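Local coordinates for protein pyocin S5 (Pseudomonas aeruginosa PAO1, PDB 6THK) that probably kills sensitive bacteria as a channel-forming bacteriocin of the colicin family, depolarising their cytoplasmic membrane after import, at residues E46-L49 with Q50-Y54; R243-R246 with L247-A251; E302-R305 with R306-A310. The protein carries 1 engineered substitution. All coordinates share one frame; numbering follows the deposited sequence.

Contact 1. Residues E46-L49 with Q50-Y54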
ATOM      1  N   GLU A  46      75.681 -28.982  55.396  1.00 54.89           N
ATOM      2  CA  GLU A  46      75.629 -27.581  54.958  1.00 54.73           C
ATOM      3  C   GLU A  46      76.087 -27.401  53.506  1.00 58.83           C
ATOM      4  O   GLU A  46      75.536 -26.568  52.798  1.00 58.62           O
ATOM      5  CB  GLU A  46      76.455 -26.682  55.880  1.00 56.28           C
ATOM      6  CG  GLU A  46      75.754 -26.359  57.188  1.00 69.04           C
ATOM      7  CD  GLU A  46      76.454 -25.408  58.140  1.00 94.50           C
ATOM      8  OE1 GLU A  46      77.384 -24.687  57.712  1.00 94.52           O
ATOM      9  OE2 GLU A  46      76.038 -25.358  59.319  1.00 90.96           O
ATOM     10  N   ILE A  47      77.069 -28.193  53.061  1.00 55.07           N
ATOM     11  CA  ILE A  47      77.566 -28.172  51.686  1.00 54.29           C
ATOM     12  C   ILE A  47      76.486 -28.811  50.791  1.00 58.37           C
ATOM     13  O   ILE A  47      76.107 -28.222  49.772  1.00 57.38           O
ATOM     14  CB  ILE A  47      78.972 -28.850  51.593  1.00 56.94           C
ATOM     15  CG1 ILE A  47      80.058 -27.974  52.269  1.00 56.50           C
ATOM     16  CG2 ILE A  47      79.362 -29.192  50.149  1.00 57.31           C
ATOM     17  CD1 ILE A  47      81.431 -28.665  52.483  1.00 58.57           C
ATOM     18  N   TYR A  48      75.938 -29.978  51.221  1.00 55.16           N
ATOM     19  CA  TYR A  48      74.880 -30.679  50.486  1.00 54.62           C
ATOM     20  C   TYR A  48      73.653 -29.768  50.310  1.00 56.15           C
ATOM     21  O   TYR A  48      73.201 -29.595  49.181  1.00 54.32           O
ATOM     22  CB  TYR A  48      74.490 -32.020  51.154  1.00 56.16           C
ATOM     23  CG  TYR A  48      73.319 -32.708  50.467  1.00 58.70           C
ATOM     24  CD1 TYR A  48      72.000 -32.406  50.815  1.00 59.47           C
ATOM     25  CD2 TYR A  48      73.529 -33.626  49.442  1.00 59.76           C
ATOM     26  CE1 TYR A  48      70.925 -32.998  50.156  1.00 57.84           C
ATOM     27  CE2 TYR A  48      72.459 -34.207  48.761  1.00 60.82           C
ATOM     28  CZ  TYR A  48      71.159 -33.900  49.129  1.00 66.92           C
ATOM     29  OH  TYR A  48      70.115 -34.523  48.488  1.00 69.23           O
ATOM     30  N   LEU A  49      73.146 -29.165  51.417  1.00 52.27           N
ATOM     31  CA  LEU A  49      71.987 -28.264  51.385  1.00 51.67           C
ATOM     32  C   LEU A  49      72.216 -27.080  50.434  1.00 57.26           C
ATOM     33  O   LEU A  49      71.304 -26.730  49.681  1.00 58.52           O
ATOM     34  CB  LEU A  49      71.616 -27.746  52.794  1.00 51.01           C
ATOM     35  CG  LEU A  49      71.089 -28.747  53.836  1.00 54.08           C
ATOM     36  CD1 LEU A  49      70.853 -28.066  55.170  1.00 53.29           C
ATOM     37  CD2 LEU A  49      69.824 -29.421  53.382  1.00 54.99           C
ATOM     38  N   GLN A  50      73.422 -26.467  50.462  1.00 52.22           N
ATOM     39  CA  GLN A  50      73.748 -25.337  49.584  1.00 51.36           C
ATOM     40  C   GLN A  50      73.805 -25.747  48.123  1.00 56.34           C
ATOM     41  O   GLN A  50      73.134 -25.135  47.307  1.00 55.17           O
ATOM     42  CB  GLN A  50      75.065 -24.659  49.977  1.00 51.75           C
ATOM     43  CG  GLN A  50      74.939 -23.702  51.151  1.00 51.83           C
ATOM     44  CD  GLN A  50      76.228 -22.970  51.395  1.00 65.04           C
ATOM     45  OE1 GLN A  50      77.310 -23.554  51.426  1.00 63.02           O
ATOM     46  NE2 GLN A  50      76.143 -21.673  51.597  1.00 59.11           N
ATOM     47  N   LYS A  51      74.587 -26.786  47.799  1.00 54.09           N
ATOM     48  CA  LYS A  51      74.778 -27.263  46.431  1.00 54.35           C
ATOM     49  C   LYS A  51      73.523 -27.828  45.766  1.00 58.59           C
ATOM     50  O   LYS A  51      73.304 -27.563  44.588  1.00 58.73           O
ATOM     51  CB  LYS A  51      75.915 -28.310  46.394  1.00 56.99           C
ATOM     52  CG  LYS A  51      76.366 -28.734  44.992  1.00 69.72           C
ATOM     53  CD  LYS A  51      77.234 -29.997  44.997  1.00 80.96           C
ATOM     54  CE  LYS A  51      76.455 -31.296  44.921  1.00 96.32           C
ATOM     55  NZ  LYS A  51      75.887 -31.540  43.566  1.00107.55           N
ATOM     56  N   ASN A  52      72.751 -28.653  46.493  1.00 54.33           N
ATOM     57  CA  ASN A  52      71.625 -29.414  45.962  1.00 54.16           C
ATOM     58  C   ASN A  52      70.255 -28.782  46.140  1.00 57.83           C
ATOM     59  O   ASN A  52      69.347 -29.104  45.372  1.00 56.31           O
ATOM     60  CB  ASN A  52      71.628 -30.830  46.551  1.00 57.49           C
ATOM     61  CG  ASN A  52      72.911 -31.585  46.280  1.00 88.72           C
ATOM     62  OD1 ASN A  52      73.078 -32.218  45.234  1.00 87.44           O
ATOM     63  ND2 ASN A  52      73.870 -31.487  47.190  1.00 79.78           N
ATOM     64  N   ILE A  53      70.090 -27.918  47.151  1.00 54.58           N
ATOM     65  CA  ILE A  53      68.812 -27.288  47.416  1.00 54.21           C
ATOM     66  C   ILE A  53      68.884 -25.748  47.243  1.00 59.69           C
ATOM     67  O   ILE A  53      68.236 -25.249  46.331  1.00 61.27           O
ATOM     68  CB  ILE A  53      68.194 -27.747  48.783  1.00 57.19           C
ATOM     69  CG1 ILE A  53      67.694 -29.212  48.719  1.00 56.98           C
ATOM     70  CG2 ILE A  53      67.029 -26.858  49.203  1.00 58.78           C
ATOM     71  CD1 ILE A  53      68.582 -30.253  49.304  1.00 61.33           C
ATOM     72  N   TYR A  54      69.632 -25.004  48.073  1.00 55.64           N
ATOM     73  CA  TYR A  54      69.640 -23.538  48.006  1.00 56.22           C
ATOM     74  C   TYR A  54      70.101 -22.939  46.666  1.00 61.01           C
ATOM     75  O   TYR A  54      69.381 -22.112  46.119  1.00 60.43           O
ATOM     76  CB  TYR A  54      70.431 -22.902  49.160  1.00 57.91           C
ATOM     77  CG  TYR A  54      70.110 -21.433  49.374  1.00 61.28           C
ATOM     78  CD1 TYR A  54      70.776 -20.438  48.657  1.00 63.56           C
ATOM     79  CD2 TYR A  54      69.140 -21.036  50.294  1.00 62.05           C
ATOM     80  CE1 TYR A  54      70.470 -19.087  48.835  1.00 63.99           C
ATOM     81  CE2 TYR A  54      68.852 -19.685  50.507  1.00 62.72           C
ATOM     82  CZ  TYR A  54      69.525 -18.715  49.780  1.00 69.09           C
ATOM     83  OH  TYR A  54      69.250 -17.383  49.981  1.00 69.37           O
TER
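Asn52 bonds to Tyr48 O twice, through its backbone and through its side chain. Tyr48 O accepts a hydrogen bond from Asn52 N and a second, 2.8 Å long, from Asn52 ND2. The side-chain bond is fairly straight, with an N-H...O angle of 161°. The oxygen lies close to the amide plane of Asn52, while ND2 sits tilted from the carbonyl plane of Tyr48. Asn52 has its CG beside its own backbone N (chi1 -58°), which turns the amide back toward the preceding turn. The ND2 bond and the stack on the Tyr48 ring together fix how the amide is turned. Ring and amide planes are 25° apart. Asn52 CG stands over the face, offset toward the rim, and ND2 comes 3.1 Å from Tyr48 CD2. Asn52 CB makes a CH-pi contact over the same ring, 4.1 Å from its centroid.

The helix widens here into a pi-type turn at residues 50-54. Leu49 O marks it, because it accepts from both Ile53 N at 3.0 Å and Tyr54 N at 2.9 Å. The bond from Tyr54 lies in the carbonyl plane. The bond from Ile53 comes from above that plane and is more bent. One turn back from Lys51, Ile47 O takes a regular i to i+4 bond from Lys51 N.

Apolar contacts lie alongside. Ile53 CD1 touches Tyr48 CE1 at 3.7 Å, approaching the ring obliquely. The same methyl lies 4.3 Å from Leu49 CD2. Tyr48 OH bonds to Gln158, and its side chain also touches Phe157 and Val161 of helix 157-212. Leu49 and the buried Ile53 face helix 133-145, where Leu49 touches Tyr137 and Ile53 touches Ile136 and Trp140.

Contact 2. Residues R243-R246 with L247-A251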
ATOM      1  N   ARG A 243      -8.491  -5.688  -6.025  1.00 54.82           N
ATOM      2  CA  ARG A 243      -7.192  -6.349  -6.047  1.00 54.52           C
ATOM      3  C   ARG A 243      -6.198  -5.614  -5.138  1.00 58.12           C
ATOM      4  O   ARG A 243      -5.494  -6.269  -4.376  1.00 58.28           O
ATOM      5  CB  ARG A 243      -6.665  -6.465  -7.492  1.00 53.25           C
ATOM      6  CG  ARG A 243      -5.289  -7.117  -7.617  1.00 61.06           C
ATOM      7  CD  ARG A 243      -4.863  -7.304  -9.064  1.00 59.77           C
ATOM      8  NE  ARG A 243      -5.335  -8.570  -9.626  1.00 61.40           N
ATOM      9  CZ  ARG A 243      -4.837  -9.132 -10.723  1.00 66.76           C
ATOM     10  NH1 ARG A 243      -3.856  -8.539 -11.394  1.00 47.81           N
ATOM     11  NH2 ARG A 243      -5.315 -10.288 -11.160  1.00 50.08           N
ATOM     12  N   ALA A 244      -6.169  -4.266  -5.187  1.00 53.52           N
ATOM     13  CA  ALA A 244      -5.257  -3.470  -4.358  1.00 52.43           C
ATOM     14  C   ALA A 244      -5.637  -3.584  -2.891  1.00 57.92           C
ATOM     15  O   ALA A 244      -4.749  -3.640  -2.047  1.00 58.40           O
ATOM     16  CB  ALA A 244      -5.260  -2.024  -4.795  1.00 52.56           C
ATOM     17  N   THR A 245      -6.948  -3.651  -2.591  1.00 54.62           N
ATOM     18  CA  THR A 245      -7.468  -3.815  -1.237  1.00 53.90           C
ATOM     19  C   THR A 245      -7.049  -5.183  -0.684  1.00 57.86           C
ATOM     20  O   THR A 245      -6.690  -5.280   0.493  1.00 56.85           O
ATOM     21  CB  THR A 245      -8.974  -3.541  -1.211  1.00 59.28           C
ATOM     22  OG1 THR A 245      -9.198  -2.195  -1.641  1.00 57.34           O
ATOM     23  CG2 THR A 245      -9.581  -3.722   0.167  1.00 57.97           C
ATOM     24  N   ARG A 246      -7.032  -6.222  -1.551  1.00 53.78           N
ATOM     25  CA  ARG A 246      -6.633  -7.567  -1.160  1.00 53.42           C
ATOM     26  C   ARG A 246      -5.158  -7.647  -0.796  1.00 56.52           C
ATOM     27  O   ARG A 246      -4.818  -8.287   0.203  1.00 58.15           O
ATOM     28  CB  ARG A 246      -7.017  -8.594  -2.228  1.00 56.62           C
ATOM     29  CG  ARG A 246      -8.397  -9.176  -1.991  1.00 74.66           C
ATOM     30  CD  ARG A 246      -8.843 -10.152  -3.067  1.00 93.48           C
ATOM     31  NE  ARG A 246     -10.140  -9.773  -3.634  1.00110.02           N
ATOM     32  CZ  ARG A 246     -11.327 -10.086  -3.112  1.00124.42           C
ATOM     33  NH1 ARG A 246     -11.397 -10.800  -1.992  1.00114.58           N
ATOM     34  NH2 ARG A 246     -12.445  -9.687  -3.698  1.00105.33           N
ATOM     35  N   LEU A 247      -4.289  -6.963  -1.559  1.00 49.81           N
ATOM     36  CA  LEU A 247      -2.858  -6.930  -1.296  1.00 48.82           C
ATOM     37  C   LEU A 247      -2.544  -6.262   0.034  1.00 51.86           C
ATOM     38  O   LEU A 247      -1.800  -6.823   0.832  1.00 51.60           O
ATOM     39  CB  LEU A 247      -2.099  -6.222  -2.435  1.00 49.08           C
ATOM     40  CG  LEU A 247      -1.926  -6.990  -3.748  1.00 54.33           C
ATOM     41  CD1 LEU A 247      -1.176  -6.159  -4.746  1.00 55.28           C
ATOM     42  CD2 LEU A 247      -1.176  -8.294  -3.537  1.00 55.47           C
ATOM     43  N   VAL A 248      -3.112  -5.072   0.270  1.00 47.30           N
ATOM     44  CA  VAL A 248      -2.929  -4.291   1.491  1.00 46.84           C
ATOM     45  C   VAL A 248      -3.443  -5.071   2.716  1.00 52.77           C
ATOM     46  O   VAL A 248      -2.712  -5.190   3.695  1.00 51.75           O
ATOM     47  CB  VAL A 248      -3.574  -2.888   1.347  1.00 49.29           C
ATOM     48  CG1 VAL A 248      -3.447  -2.075   2.629  1.00 48.25           C
ATOM     49  CG2 VAL A 248      -2.945  -2.133   0.181  1.00 49.16           C
ATOM     50  N   THR A 249      -4.667  -5.647   2.636  1.00 50.58           N
ATOM     51  CA  THR A 249      -5.258  -6.442   3.720  1.00 50.94           C
ATOM     52  C   THR A 249      -4.364  -7.633   4.100  1.00 56.97           C
ATOM     53  O   THR A 249      -4.091  -7.828   5.289  1.00 56.40           O
ATOM     54  CB  THR A 249      -6.695  -6.839   3.386  1.00 56.41           C
ATOM     55  OG1 THR A 249      -7.422  -5.647   3.098  1.00 59.54           O
ATOM     56  CG2 THR A 249      -7.382  -7.569   4.521  1.00 53.85           C
ATOM     57  N   GLN A 250      -3.888  -8.405   3.092  1.00 54.57           N
ATOM     58  CA  GLN A 250      -3.013  -9.551   3.319  1.00 54.43           C
ATOM     59  C   GLN A 250      -1.646  -9.120   3.884  1.00 59.44           C
ATOM     60  O   GLN A 250      -1.136  -9.771   4.799  1.00 60.05           O
ATOM     61  CB  GLN A 250      -2.882 -10.410   2.051  1.00 55.78           C
ATOM     62  CG  GLN A 250      -2.214 -11.776   2.295  1.00 78.82           C
ATOM     63  CD  GLN A 250      -3.041 -12.715   3.155  1.00 98.87           C
ATOM     64  OE1 GLN A 250      -2.764 -12.929   4.341  1.00 91.73           O
ATOM     65  NE2 GLN A 250      -4.074 -13.304   2.575  1.00 93.73           N
ATOM     66  N   ALA A 251      -1.074  -8.009   3.367  1.00 54.79           N
ATOM     67  CA  ALA A 251       0.189  -7.451   3.858  1.00 53.97           C
ATOM     68  C   ALA A 251       0.064  -7.056   5.330  1.00 57.71           C
ATOM     69  O   ALA A 251       1.015  -7.258   6.079  1.00 57.88           O
ATOM     70  CB  ALA A 251       0.593  -6.245   3.027  1.00 54.58           C
TER
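Thr245 O takes two hydrogen bonds from Thr249. One is the regular backbone bond from Thr249 N, at 3.0 Å. The other comes from the hydroxyl, with Thr249 OG1 2.7 Å from Thr245 O. The two donors reach the oxygen from opposite faces of its carbonyl plane. The hydroxyl gets there because OG1 lies beside the backbone N of Thr249 (chi1 -55°). Thr245 repeats the habit one turn earlier, as its OG1 bonds to Leu241 O.

Three more backbone bonds follow the same i to i+4 pattern. They run from Leu247 N to Arg243 O, from Val248 N to Ala244 O and from Gln250 N to Arg246 O.

The charged ends find partners beyond this stretch. Arg246 pairs with Glu242, and Arg243 NH2 bonds to Pro230 O.

Side-chain carbons lie close to carbonyls of the preceding turn. Val248 CG2 is 3.2 Å from Ala244 O, and Leu247 CG is 3.7 Å from Arg243 O. Both side chains also pack on other parts of the fold. Leu247 meets Leu222 and Ala225 of helix 214-227, while the buried Val248 touches Leu222 and also Leu296 of helix 272-338.

This is a regular alpha-helix with a threonine hydroxyl bonded to the carbonyl one turn back. It belongs to a long helical hairpin, in a region predicted to form a coiled coil.

Contact 3. Residues E302-R305 with R306-A310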
ATOM      1  N   GLU A 302     -12.174   5.508  -1.775  1.00 55.44           N
ATOM      2  CA  GLU A 302     -12.191   5.509  -3.226  1.00 54.65           C
ATOM      3  C   GLU A 302     -13.142   4.443  -3.750  1.00 56.91           C
ATOM      4  O   GLU A 302     -13.846   4.661  -4.723  1.00 56.77           O
ATOM      5  CB  GLU A 302     -10.776   5.288  -3.754  1.00 56.16           C
ATOM      6  CG  GLU A 302     -10.640   5.307  -5.261  1.00 71.64           C
ATOM      7  CD  GLU A 302     -11.098   6.610  -5.877  1.00103.88           C
ATOM      8  OE1 GLU A 302     -12.178   6.622  -6.493  1.00101.93           O
ATOM      9  OE2 GLU A 302     -10.377   7.617  -5.756  1.00105.09           O
ATOM     10  N   THR A 303     -13.168   3.288  -3.099  1.00 51.53           N
ATOM     11  CA  THR A 303     -14.067   2.223  -3.513  1.00 50.71           C
ATOM     12  C   THR A 303     -15.512   2.676  -3.351  1.00 55.02           C
ATOM     13  O   THR A 303     -16.341   2.435  -4.213  1.00 55.32           O
ATOM     14  CB  THR A 303     -13.843   0.934  -2.709  1.00 51.42           C
ATOM     15  OG1 THR A 303     -12.560   0.394  -3.021  1.00 54.13           O
ATOM     16  CG2 THR A 303     -14.887  -0.086  -3.057  1.00 47.16           C
ATOM     17  N   THR A 304     -15.799   3.349  -2.244  1.00 51.59           N
ATOM     18  CA  THR A 304     -17.128   3.862  -1.974  1.00 51.17           C
ATOM     19  C   THR A 304     -17.519   4.897  -3.014  1.00 54.60           C
ATOM     20  O   THR A 304     -18.657   4.940  -3.450  1.00 52.82           O
ATOM     21  CB  THR A 304     -17.199   4.506  -0.587  1.00 56.65           C
ATOM     22  OG1 THR A 304     -17.081   3.493   0.411  1.00 59.34           O
ATOM     23  CG2 THR A 304     -18.509   5.223  -0.407  1.00 52.75           C
ATOM     24  N   ARG A 305     -16.573   5.746  -3.396  1.00 52.53           N
ATOM     25  CA  ARG A 305     -16.845   6.762  -4.396  1.00 53.46           C
ATOM     26  C   ARG A 305     -17.200   6.101  -5.719  1.00 57.13           C
ATOM     27  O   ARG A 305     -18.129   6.514  -6.393  1.00 55.61           O
ATOM     28  CB  ARG A 305     -15.640   7.694  -4.570  1.00 56.28           C
ATOM     29  CG  ARG A 305     -15.384   8.133  -6.006  1.00 75.09           C
ATOM     30  CD  ARG A 305     -14.207   9.094  -6.123  1.00 89.16           C
ATOM     31  NE  ARG A 305     -13.614   9.079  -7.459  1.00 98.45           N
ATOM     32  CZ  ARG A 305     -12.413   9.570  -7.759  1.00112.44           C
ATOM     33  NH1 ARG A 305     -11.660  10.114  -6.818  1.00100.72           N
ATOM     34  NH2 ARG A 305     -11.959   9.506  -9.000  1.00 97.11           N
ATOM     35  N   ARG A 306     -16.450   5.065  -6.078  1.00 53.64           N
ATOM     36  CA  ARG A 306     -16.679   4.341  -7.316  1.00 52.58           C
ATOM     37  C   ARG A 306     -18.017   3.626  -7.349  1.00 55.94           C
ATOM     38  O   ARG A 306     -18.706   3.637  -8.353  1.00 56.72           O
ATOM     39  CB  ARG A 306     -15.553   3.340  -7.561  1.00 53.33           C
ATOM     40  CG  ARG A 306     -14.211   3.973  -7.885  1.00 62.24           C
ATOM     41  CD  ARG A 306     -14.225   4.622  -9.251  1.00 70.60           C
ATOM     42  NE  ARG A 306     -12.991   5.343  -9.522  1.00 83.24           N
ATOM     43  CZ  ARG A 306     -12.746   6.004 -10.649  1.00100.35           C
ATOM     44  NH1 ARG A 306     -13.653   6.037 -11.609  1.00 96.26           N
ATOM     45  NH2 ARG A 306     -11.599   6.637 -10.815  1.00 80.63           N
ATOM     46  N   ARG A 307     -18.373   2.993  -6.241  1.00 52.01           N
ATOM     47  CA  ARG A 307     -19.629   2.268  -6.148  1.00 51.20           C
ATOM     48  C   ARG A 307     -20.830   3.187  -6.265  1.00 55.96           C
ATOM     49  O   ARG A 307     -21.809   2.852  -6.913  1.00 55.44           O
ATOM     50  CB  ARG A 307     -19.691   1.471  -4.849  1.00 49.18           C
ATOM     51  CG  ARG A 307     -19.107   0.078  -4.978  1.00 54.89           C
ATOM     52  CD  ARG A 307     -18.662  -0.491  -3.645  1.00 63.48           C
ATOM     53  NE  ARG A 307     -17.892  -1.712  -3.827  1.00 71.10           N
ATOM     54  CZ  ARG A 307     -17.527  -2.527  -2.846  1.00 82.65           C
ATOM     55  NH1 ARG A 307     -17.858  -2.259  -1.594  1.00 63.14           N
ATOM     56  NH2 ARG A 307     -16.826  -3.611  -3.120  1.00 69.37           N
ATOM     57  N   THR A 308     -20.748   4.343  -5.618  1.00 52.52           N
ATOM     58  CA  THR A 308     -21.816   5.325  -5.654  1.00 53.02           C
ATOM     59  C   THR A 308     -22.003   5.842  -7.064  1.00 59.95           C
ATOM     60  O   THR A 308     -23.119   6.001  -7.533  1.00 60.00           O
ATOM     61  CB  THR A 308     -21.510   6.504  -4.733  1.00 62.36           C
ATOM     62  OG1 THR A 308     -21.316   6.024  -3.404  1.00 68.02           O
ATOM     63  CG2 THR A 308     -22.655   7.472  -4.732  1.00 62.51           C
ATOM     64  N   GLU A 309     -20.885   6.080  -7.737  1.00 57.57           N
ATOM     65  CA  GLU A 309     -20.874   6.567  -9.103  1.00 57.52           C
ATOM     66  C   GLU A 309     -21.514   5.558 -10.041  1.00 59.91           C
ATOM     67  O   GLU A 309     -22.200   5.932 -10.972  1.00 59.74           O
ATOM     68  CB  GLU A 309     -19.446   6.890  -9.547  1.00 59.09           C
ATOM     69  CG  GLU A 309     -19.330   7.369 -10.981  1.00 72.69           C
ATOM     70  CD  GLU A 309     -17.892   7.497 -11.438  1.00105.96           C
ATOM     71  OE1 GLU A 309     -17.548   8.536 -12.038  1.00107.71           O
ATOM     72  OE2 GLU A 309     -17.104   6.560 -11.196  1.00102.45           O
ATOM     73  N   ALA A 310     -21.264   4.279  -9.810  1.00 56.18           N
ATOM     74  CA  ALA A 310     -21.841   3.241 -10.647  1.00 56.36           C
ATOM     75  C   ALA A 310     -23.340   3.133 -10.421  1.00 61.91           C
ATOM     76  O   ALA A 310     -24.081   2.781 -11.325  1.00 60.47           O
ATOM     77  CB  ALA A 310     -21.168   1.911 -10.385  1.00 56.77           C
TER
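Glu302 and Arg306 come together through bends in both side chains. Glu302 turns at chi2 (59°), and Arg306 turns at its own chi2 (-70°). The two then lie side by side, pointing the same way. Glu302 OE1 and Arg306 NE are 3.4 Å apart, in a salt bridge whose hydrogen bond is weak. Carboxylate and guanidinium planes are 44° apart.

Arg305 runs extended from CG to NE beside Arg306. Its NH1 is 3.0 Å from Glu302 OE2, but that oxygen stands well out of the guanidinium plane, so charge alone links them. Arg305 NH2 also comes 3.4 Å from Arg306 NH2, over the guanidinium face of Arg306. Glu302 probably offsets this meeting of like charges. Glu309 extends the network, with its OE2 3.5 Å from Arg306 NH1.

Arg307 lays one face of its guanidinium over a threonine methyl, with NE 3.5 Å from Thr303 CG2. Thr304 O accepts both Thr308 N and Thr308 OG1, the hydroxyl at 2.9 Å. These donors come from opposite faces of the carbonyl plane.

The site lies on the long helix 272-338, in a predicted coiled coil. Helix 237-267 packs against it, with Leu241 touching Glu302, Thr303 and Arg306, and Pro237 also meeting Arg306.

From the N terminus, contact 1 comes first, near the start of helix 42-87. Contact 2 follows on helix 237-267 and contact 3 on helix 272-338. Each is local to one helix, so none closes a loop. They run in series, and none nests in or crosses another. Contact 1 stands far off, its centre about 95 Å from that of contact 2 and about 111 Å from that of contact 3. It faces helices 133-145 and 157-212. Contact 2 faces helices 214-227 and 272-338, and contact 3 faces helix 237-267. The centres of contacts 2 and 3 are about 18 Å apart and their nearest atoms about 4 Å, without touching.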